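Local structure of amyloid-like protein 1 (Homo sapiens, 3PMR) at the interface of chains A and B. The protein belongs to the amyloid precursor family and binds heparin through its E2 domain, which dimerises and probably serves cell adhesion. Coordinates in Å, arbitrary orientation; residue numbers count along the deposited sequence, not the author numbering. Chains: chain A/B, Amyloid-like protein 1.

Contact 1: the interface of chains A and B. Residues chain A 49, 75, 78-79, 82; chain B 151, 166.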
# COMPACT_ATOMS: atom_id res chain seq x y z
N MET A 49 12.85 -21.18 4.62
CA MET A 49 11.76 -22.14 4.79
C MET A 49 12.12 -23.51 4.18
O MET A 49 11.83 -24.54 4.75
CB MET A 49 10.46 -21.60 4.18
CG MET A 49 9.81 -20.43 4.94
SD MET A 49 9.30 -20.82 6.62
CE MET A 49 8.78 -19.15 7.22
N GLN A 75 13.89 -20.67 13.94
CA GLN A 75 13.04 -19.60 14.41
C GLN A 75 13.91 -18.42 14.77
O GLN A 75 13.46 -17.28 14.70
CB GLN A 75 12.23 -20.04 15.63
CG GLN A 75 11.24 -21.13 15.25
CD GLN A 75 9.80 -20.78 15.59
OE1 GLN A 75 9.46 -19.60 15.75
NE2 GLN A 75 8.95 -21.80 15.69
N LEU A 78 14.79 -16.70 11.51
CA LEU A 78 13.64 -15.94 11.02
C LEU A 78 13.41 -14.67 11.84
O LEU A 78 13.03 -13.64 11.30
CB LEU A 78 12.39 -16.83 11.00
CG LEU A 78 12.39 -17.82 9.83
CD1 LEU A 78 11.26 -18.82 9.93
CD2 LEU A 78 12.29 -17.04 8.53
N GLN A 79 13.66 -14.75 13.14
CA GLN A 79 13.50 -13.61 14.03
C GLN A 79 14.44 -12.49 13.57
O GLN A 79 14.09 -11.31 13.61
CB GLN A 79 13.82 -14.01 15.48
CG GLN A 79 13.88 -12.86 16.48
CD GLN A 79 12.52 -12.46 17.03
OE1 GLN A 79 11.81 -13.27 17.64
NE2 GLN A 79 12.15 -11.20 16.84
N GLU A 82 13.10 -11.10 10.16
CA GLU A 82 11.94 -10.25 10.37
C GLU A 82 12.40 -8.84 10.78
O GLU A 82 11.85 -7.85 10.32
CB GLU A 82 11.03 -10.83 11.45
CG GLU A 82 10.19 -12.02 10.98
CD GLU A 82 9.72 -12.90 12.13
OE1 GLU A 82 9.62 -12.41 13.28
OE2 GLU A 82 9.43 -14.10 11.89
N TYR B 151 3.46 -12.90 4.72
CA TYR B 151 4.39 -12.96 5.85
C TYR B 151 5.35 -11.76 5.76
O TYR B 151 5.60 -11.06 6.74
CB TYR B 151 5.14 -14.29 5.78
CG TYR B 151 6.19 -14.49 6.85
CD1 TYR B 151 5.90 -14.26 8.19
CD2 TYR B 151 7.46 -14.92 6.51
CE1 TYR B 151 6.87 -14.47 9.17
CE2 TYR B 151 8.43 -15.13 7.47
CZ TYR B 151 8.13 -14.90 8.79
OH TYR B 151 9.12 -15.06 9.72
N ARG B 166 4.86 -17.28 12.09
CA ARG B 166 6.03 -17.98 11.55
C ARG B 166 5.81 -19.48 11.28
O ARG B 166 6.06 -19.96 10.17
CB ARG B 166 7.19 -17.79 12.53
CG ARG B 166 8.55 -17.79 11.91
CD ARG B 166 9.59 -17.56 12.99
NE ARG B 166 9.57 -16.20 13.51
CZ ARG B 166 9.99 -15.87 14.73
NH1 ARG B 166 10.45 -16.80 15.56
NH2 ARG B 166 9.95 -14.60 15.13
O HOH W 1 11.67 -15.98 18.24
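B:Arg166 lays the side of its guanidinium against the carboxylate of A:Glu82 in a two-pronged salt bridge. Its NE donates to A:Glu82 OE2 at 2.7 Å, and its NH2 to A:Glu82 OE1 at 2.9 Å. Both oxygens are met on the syn side, each somewhat out of the carboxylate plane; the two planes are turned 40° apart. The remaining nitrogen, NH1, gives a bent hydrogen bond to the amide oxygen A:Gln75 OE1 at 3.0 Å, on a lone pair in the carbonyl plane. Water 1 joins NH1 to OE1 of poorly ordered A:Gln79, whose backbone N lies over one guanidinium face. The phenol of B:Tyr151 points its OH at A:Glu82 OE2, with ring and carboxylate nearly perpendicular; the modelled separation is too short to be trusted. Further out, A:Leu78 CB packs on B:Arg166 CD at 3.5 Å, the two side chains running past each other in opposite directions. The arginine chain bends at its third torsion (chi3 -70°), which turns the guanidinium toward the glutamate. A:Met49 CE sits above the plane of the B:Tyr151 ring, out past its rim, 4.0 Å from CE2. An alanine in place of B:Arg166 would probably leave the charge of A:Glu82 without its mate and A:Gln75 OE1 without this donor. Helix 64-119 of chain A supplies most of its side, with A:Met49 from neighbouring helix 26-57; B:Tyr151 and B:Arg166 come from helices 126-157 and 159-187 of the E2 fold.

Contact 2: the interface of chains A and B. Residues chain A 151, 159, 162-163, 166; chain B 75, 78-79, 82.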
# COMPACT_ATOMS: atom_id res chain seq x y z
N TYR A 151 -3.20 12.19 7.57
CA TYR A 151 -4.04 11.95 8.74
C TYR A 151 -5.02 10.80 8.48
O TYR A 151 -5.18 9.91 9.31
CB TYR A 151 -4.81 13.23 9.09
CG TYR A 151 -5.73 13.12 10.29
CD1 TYR A 151 -5.34 12.46 11.46
CD2 TYR A 151 -6.99 13.71 10.26
CE1 TYR A 151 -6.18 12.40 12.58
CE2 TYR A 151 -7.84 13.66 11.37
CZ TYR A 151 -7.44 13.01 12.51
OH TYR A 151 -8.30 12.95 13.57
N PRO A 159 -5.06 3.67 13.95
CA PRO A 159 -5.92 4.56 14.73
C PRO A 159 -5.39 4.98 16.11
O PRO A 159 -5.78 6.04 16.62
CB PRO A 159 -7.24 3.79 14.81
CG PRO A 159 -6.79 2.35 14.75
CD PRO A 159 -5.76 2.41 13.65
N ALA A 162 -3.35 8.08 15.58
CA ALA A 162 -4.06 9.17 14.92
C ALA A 162 -4.38 10.29 15.89
O ALA A 162 -4.23 11.47 15.56
CB ALA A 162 -5.33 8.64 14.27
N GLN A 163 -4.80 9.93 17.10
CA GLN A 163 -5.15 10.91 18.13
C GLN A 163 -4.07 11.95 18.42
O GLN A 163 -4.36 13.09 18.77
CB GLN A 163 -5.55 10.20 19.43
CG GLN A 163 -5.57 11.11 20.65
CD GLN A 163 -6.47 10.59 21.76
OE1 GLN A 163 -6.62 9.38 21.94
NE2 GLN A 163 -7.06 11.51 22.52
N ARG A 166 -4.09 15.08 15.71
CA ARG A 166 -5.19 16.04 15.64
C ARG A 166 -4.78 17.51 15.65
O ARG A 166 -5.14 18.26 14.74
CB ARG A 166 -6.19 15.77 16.76
CG ARG A 166 -6.85 14.40 16.67
CD ARG A 166 -7.82 14.17 17.82
NE ARG A 166 -8.24 12.78 17.89
CZ ARG A 166 -8.85 12.24 18.94
NH1 ARG A 166 -9.10 12.98 20.02
NH2 ARG A 166 -9.16 10.95 18.94
N GLN B 75 -12.65 17.02 19.84
CA GLN B 75 -11.79 15.85 20.06
C GLN B 75 -12.65 14.62 19.92
O GLN B 75 -12.23 13.60 19.37
CB GLN B 75 -11.20 15.86 21.47
CG GLN B 75 -10.14 16.94 21.71
CD GLN B 75 -8.94 16.80 20.77
OE1 GLN B 75 -8.51 15.69 20.48
NE2 GLN B 75 -8.38 17.93 20.31
N LEU B 78 -13.61 13.90 16.29
CA LEU B 78 -12.48 13.33 15.57
C LEU B 78 -12.22 11.89 16.02
O LEU B 78 -11.70 11.08 15.26
CB LEU B 78 -11.22 14.18 15.78
CG LEU B 78 -11.20 15.53 15.05
CD1 LEU B 78 -9.98 16.33 15.53
CD2 LEU B 78 -11.16 15.33 13.55
N GLN B 79 -12.57 11.58 17.26
CA GLN B 79 -12.40 10.23 17.80
C GLN B 79 -13.35 9.32 17.02
O GLN B 79 -12.97 8.25 16.55
CB GLN B 79 -12.78 10.20 19.28
CG GLN B 79 -12.83 8.80 19.87
CD GLN B 79 -11.55 8.44 20.58
OE1 GLN B 79 -11.30 8.89 21.69
NE2 GLN B 79 -10.73 7.63 19.93
N GLU B 82 -12.15 8.90 13.42
CA GLU B 82 -10.99 8.02 13.34
C GLU B 82 -11.43 6.56 13.42
O GLU B 82 -10.89 5.71 12.71
CB GLU B 82 -9.99 8.34 14.46
CG GLU B 82 -9.14 9.60 14.21
CD GLU B 82 -8.55 10.18 15.49
OE1 GLU B 82 -8.55 9.48 16.52
OE2 GLU B 82 -8.08 11.34 15.47
O HOH W 2 -10.23 11.65 22.37
O HOH W 3 -8.72 6.98 17.69
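Helix 64-119 of chain B meets the end of helix 126-157, the short helix 159-162 and the start of helix 166-187 of chain A. A:Arg166 and A:Tyr151 converge on the carboxylate of B:Glu82. The guanidinium grips it side-on. NE reaches B:Glu82 OE2 at 2.8 Å, and NH2 reaches OE1 of the same residue at 2.9 Å in an almost straight bond (174° at H). NH2 approaches OE1 from above the carboxylate plane. The phenol of A:Tyr151 donates to the anti lone pair of B:Glu82 OE2, 2.5 Å from its OH. That oxygen therefore accepts from two donors, and the ring stands nearly at right angles to the carboxylate. A:Arg166 stays extended from CG to NE (chi3 -169°), which carries its head along B:Leu78 to B:Gln75. There NH1 donates to the amide oxygen B:Gln75 OE1 at 2.8 Å, within the guanidinium plane. Water 2 links NH1 to B:Gln79 OE1. The guanidinium lies between B:Gln79 N on one face and CG of the poorly ordered A:Gln163 on the other. A:Ala162 CB lies over one face of the carboxylate, 3.8 Å from B:Glu82 CD. Water 3 lies 2.8 Å from B:Glu82 OE1 and also contacts the backbone oxygen of poorly ordered A:Pro159. The junction of helices 126-157 and 166-187 of chain A, with short helix 159-162 between them, thus docks on the partner's long helix 64-119, which packs beside helix 26-57.

Contact 1 and contact 2 are twins of one two-fold symmetric interface, with the chains exchanged. The centres of their C-alpha atoms lie about 33 Å apart. Each chain gives helix 64-119 to one contact and its Tyr151 and Arg166 region to the other, which suits an antiparallel dimer with this polar cluster repeated at two separated places. The copies are not identical: the arginines differ in both their first and third torsions, yet both reach the same glutamate and glutamine. This tolerance suggests that the polar pairing matters more than one rotamer. It fits the conserved dimerisation mode shared by APP and APLP1.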